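Long-range contact in putative Nitroreductase (Anabaena variabilis ATCC 29413, PDB 3EO7), which binds flavin mononucleotide and is probably an oxidoreductase of the nitroreductase family: residues C251-S256 with A446-R451. Residues are numbered along the deposited sequence; the frame is centred on the assembly and turned at random.
Sequences CTALPS and AQYGDR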
ATOM      1  N   CYS A 251       5.195   6.329  16.963  1.00 22.37           N
ATOM      2  CA  CYS A 251       4.457   7.336  16.210  1.00 21.33           C
ATOM      3  C   CYS A 251       4.690   7.087  14.736  1.00 19.37           C
ATOM      4  O   CYS A 251       5.764   7.354  14.236  1.00 19.73           O
ATOM      5  CB  CYS A 251       4.998   8.706  16.585  1.00 24.60           C
ATOM      6  SG  CYS A 251       4.216  10.088  15.725  1.00 28.80           S
ATOM      7  N   THR A 252       3.675   6.594  14.042  1.00 16.12           N
ATOM      8  CA  THR A 252       3.843   6.260  12.640  1.00 14.62           C
ATOM      9  C   THR A 252       3.642   7.408  11.675  1.00 16.93           C
ATOM     10  O   THR A 252       3.921   7.273  10.492  1.00 18.43           O
ATOM     11  CB  THR A 252       2.823   5.165  12.259  1.00 16.26           C
ATOM     12  OG1 THR A 252       1.512   5.667  12.514  1.00 16.68           O
ATOM     13  CG2 THR A 252       3.030   3.889  13.100  1.00 17.57           C
ATOM     14  N   ALA A 253       3.072   8.516  12.152  1.00 17.02           N
ATOM     15  CA  ALA A 253       2.730   9.605  11.268  1.00 17.29           C
ATOM     16  C   ALA A 253       2.825  10.942  11.975  1.00 20.27           C
ATOM     17  O   ALA A 253       2.493  11.052  13.156  1.00 20.86           O
ATOM     18  CB  ALA A 253       1.284   9.398  10.741  1.00 16.55           C
ATOM     19  N   LEU A 254       3.274  11.951  11.249  1.00 19.23           N
ATOM     20  CA  LEU A 254       3.329  13.311  11.776  1.00 17.06           C
ATOM     21  C   LEU A 254       2.627  14.237  10.798  1.00 16.25           C
ATOM     22  O   LEU A 254       2.586  13.975   9.597  1.00 17.78           O
ATOM     23  CB  LEU A 254       4.786  13.771  11.939  1.00 17.15           C
ATOM     24  CG  LEU A 254       5.612  13.153  13.060  1.00 19.82           C
ATOM     25  CD1 LEU A 254       7.046  13.679  12.947  1.00 20.30           C
ATOM     26  CD2 LEU A 254       4.973  13.416  14.464  1.00 18.83           C
ATOM     27  N   PRO A 255       2.126  15.361  11.300  1.00 17.07           N
ATOM     28  CA  PRO A 255       1.470  16.310  10.426  1.00 17.63           C
ATOM     29  C   PRO A 255       2.412  17.192   9.634  1.00 18.87           C
ATOM     30  O   PRO A 255       3.522  17.502  10.077  1.00 17.79           O
ATOM     31  CB  PRO A 255       0.670  17.192  11.409  1.00 20.36           C
ATOM     32  CG  PRO A 255       1.344  17.084  12.651  1.00 25.80           C
ATOM     33  CD  PRO A 255       2.076  15.790  12.708  1.00 18.68           C
ATOM     34  N   SER A 256       1.953  17.558   8.452  1.00 18.42           N
ATOM     35  CA  SER A 256       2.568  18.632   7.666  1.00 18.67           C
ATOM     36  C   SER A 256       1.693  19.870   7.898  1.00 17.98           C
ATOM     37  O   SER A 256       0.693  19.820   8.608  1.00 17.89           O
ATOM     38  CB  SER A 256       2.586  18.295   6.177  1.00 18.01           C
ATOM     39  OG  SER A 256       1.315  18.435   5.566  1.00 18.63           O
ATOM     40  N   ALA A 446      -7.264  18.156   8.719  1.00 17.91           N
ATOM     41  CA  ALA A 446      -7.307  18.869   9.999  1.00 19.42           C
ATOM     42  C   ALA A 446      -6.369  18.226  11.006  1.00 18.71           C
ATOM     43  O   ALA A 446      -5.794  18.914  11.862  1.00 18.42           O
ATOM     44  CB  ALA A 446      -8.759  18.935  10.562  1.00 18.51           C
ATOM     45  N   GLN A 447      -6.171  16.925  10.875  1.00 16.95           N
ATOM     46  CA  GLN A 447      -5.299  16.205  11.773  1.00 18.70           C
ATOM     47  C   GLN A 447      -3.834  16.110  11.350  1.00 18.32           C
ATOM     48  O   GLN A 447      -2.951  16.265  12.182  1.00 19.58           O
ATOM     49  CB  GLN A 447      -5.862  14.812  12.009  1.00 19.62           C
ATOM     50  CG  GLN A 447      -7.217  14.860  12.712  1.00 28.34           C
ATOM     51  CD  GLN A 447      -7.870  13.518  12.686  1.00 38.35           C
ATOM     52  OE1 GLN A 447      -7.341  12.546  13.253  1.00 37.74           O
ATOM     53  NE2 GLN A 447      -9.017  13.429  11.986  1.00 39.71           N
ATOM     54  N   TYR A 448      -3.560  15.886  10.063  1.00 16.93           N
ATOM     55  CA  TYR A 448      -2.187  15.650   9.613  1.00 16.46           C
ATOM     56  C   TYR A 448      -1.704  16.577   8.496  1.00 15.76           C
ATOM     57  O   TYR A 448      -0.637  16.365   7.918  1.00 16.93           O
ATOM     58  CB  TYR A 448      -2.026  14.230   9.139  1.00 19.86           C
ATOM     59  CG  TYR A 448      -2.053  13.214  10.253  1.00 18.29           C
ATOM     60  CD1 TYR A 448      -0.934  12.971  11.033  1.00 22.11           C
ATOM     61  CD2 TYR A 448      -3.222  12.514  10.517  1.00 26.02           C
ATOM     62  CE1 TYR A 448      -0.969  12.013  12.068  1.00 23.38           C
ATOM     63  CE2 TYR A 448      -3.271  11.558  11.535  1.00 25.64           C
ATOM     64  CZ  TYR A 448      -2.152  11.311  12.290  1.00 27.21           C
ATOM     65  OH  TYR A 448      -2.255  10.357  13.284  1.00 29.03           O
ATOM     66  N   GLY A 449      -2.489  17.599   8.197  1.00 16.17           N
ATOM     67  CA  GLY A 449      -2.151  18.505   7.125  1.00 15.92           C
ATOM     68  C   GLY A 449      -2.288  17.845   5.761  1.00 15.21           C
ATOM     69  O   GLY A 449      -2.817  16.724   5.626  1.00 15.81           O
ATOM     70  N   ASP A 450      -1.814  18.529   4.724  1.00 15.24           N
ATOM     71  CA  ASP A 450      -1.961  18.016   3.369  1.00 14.67           C
ATOM     72  C   ASP A 450      -1.241  16.707   3.122  1.00 14.67           C
ATOM     73  O   ASP A 450      -1.651  15.944   2.274  1.00 15.15           O
ATOM     74  CB  ASP A 450      -1.555  19.065   2.345  1.00 15.38           C
ATOM     75  CG  ASP A 450      -2.484  20.251   2.374  1.00 18.93           C
ATOM     76  OD1 ASP A 450      -3.665  20.059   2.002  1.00 18.57           O
ATOM     77  OD2 ASP A 450      -2.014  21.343   2.766  1.00 22.45           O
ATOM     78  N   ARG A 451      -0.165  16.475   3.867  1.00 13.97           N
ATOM     79  CA  ARG A 451       0.589  15.206   3.782  1.00 15.44           C
ATOM     80  C   ARG A 451      -0.272  13.991   4.110  1.00 16.02           C
ATOM     81  O   ARG A 451       0.072  12.877   3.754  1.00 14.72           O
ATOM     82  CB  ARG A 451       1.802  15.284   4.702  1.00 14.36           C
ATOM     83  CG  ARG A 451       2.758  14.071   4.686  1.00 15.27           C
ATOM     84  CD  ARG A 451       3.751  14.252   5.821  1.00 15.81           C
ATOM     85  NE  ARG A 451       4.893  13.304   5.880  1.00 13.96           N
ATOM     86  CZ  ARG A 451       6.080  13.541   5.295  1.00 17.30           C
ATOM     87  NH1 ARG A 451       6.269  14.632   4.550  1.00 17.25           N
ATOM     88  NH2 ARG A 451       7.076  12.694   5.459  1.00 16.49           N
TER
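An extended loop meets the turn that follows a helix: residues 251-256, from the long connection between strand 229-239 and helix 270-276, run past the C-terminal end of helix 441-448 and the bend leading into helix 452-473. Two hydrogen bonds, both through Ser256, fix the crossing. Its backbone N reaches Tyr448 O at 2.9 Å, approaching from above the carbonyl plane (51° out of it), and so occupies a carbonyl at the helix end. Its OG, set between backbone N and carbonyl carbon (chi1 75°), accepts a nearly straight bond from Arg451 N at 3.0 Å. A small hydroxyl side chain suits the spot, since Ser256 CB also lies only 3.4 Å from Arg451 CB. An alanine here, lacking OG, takes this acceptor from Arg451 N and would probably loosen the hold of the loop on the turn. Gly449, with positive phi (70°), is the first residue to leave the helical path; a CB on it would strike Ser256 O, whereas its CA can sit 3.5 Å from that oxygen in a CA-H...O contact. The chain carries two nitroreductase-family regions; residues 446-451 lie within the second, and the loop is hydrogen-bonded there to the link between two helices, away from the annotated FMN-binding residues. Tyr448 swings its ring alongside the loop: CD1 brings an edge in plane with Leu254 C, CE1 rests 3.7 Å from Ala253 CB, and the hydroxyl is hydrogen-bonded to Asp376 OD2. A methyl as small as that of Ala253 lets the backbone come this near. Pro255, whose ring nitrogen has no N-H to donate, lays CB 3.7 Å from Tyr448 CA. The extended chain of Arg451 passes Leu254 O at CD on its way to the salt bridge with Asp215, while Asp450 turns to Ser8 and Glu259 N.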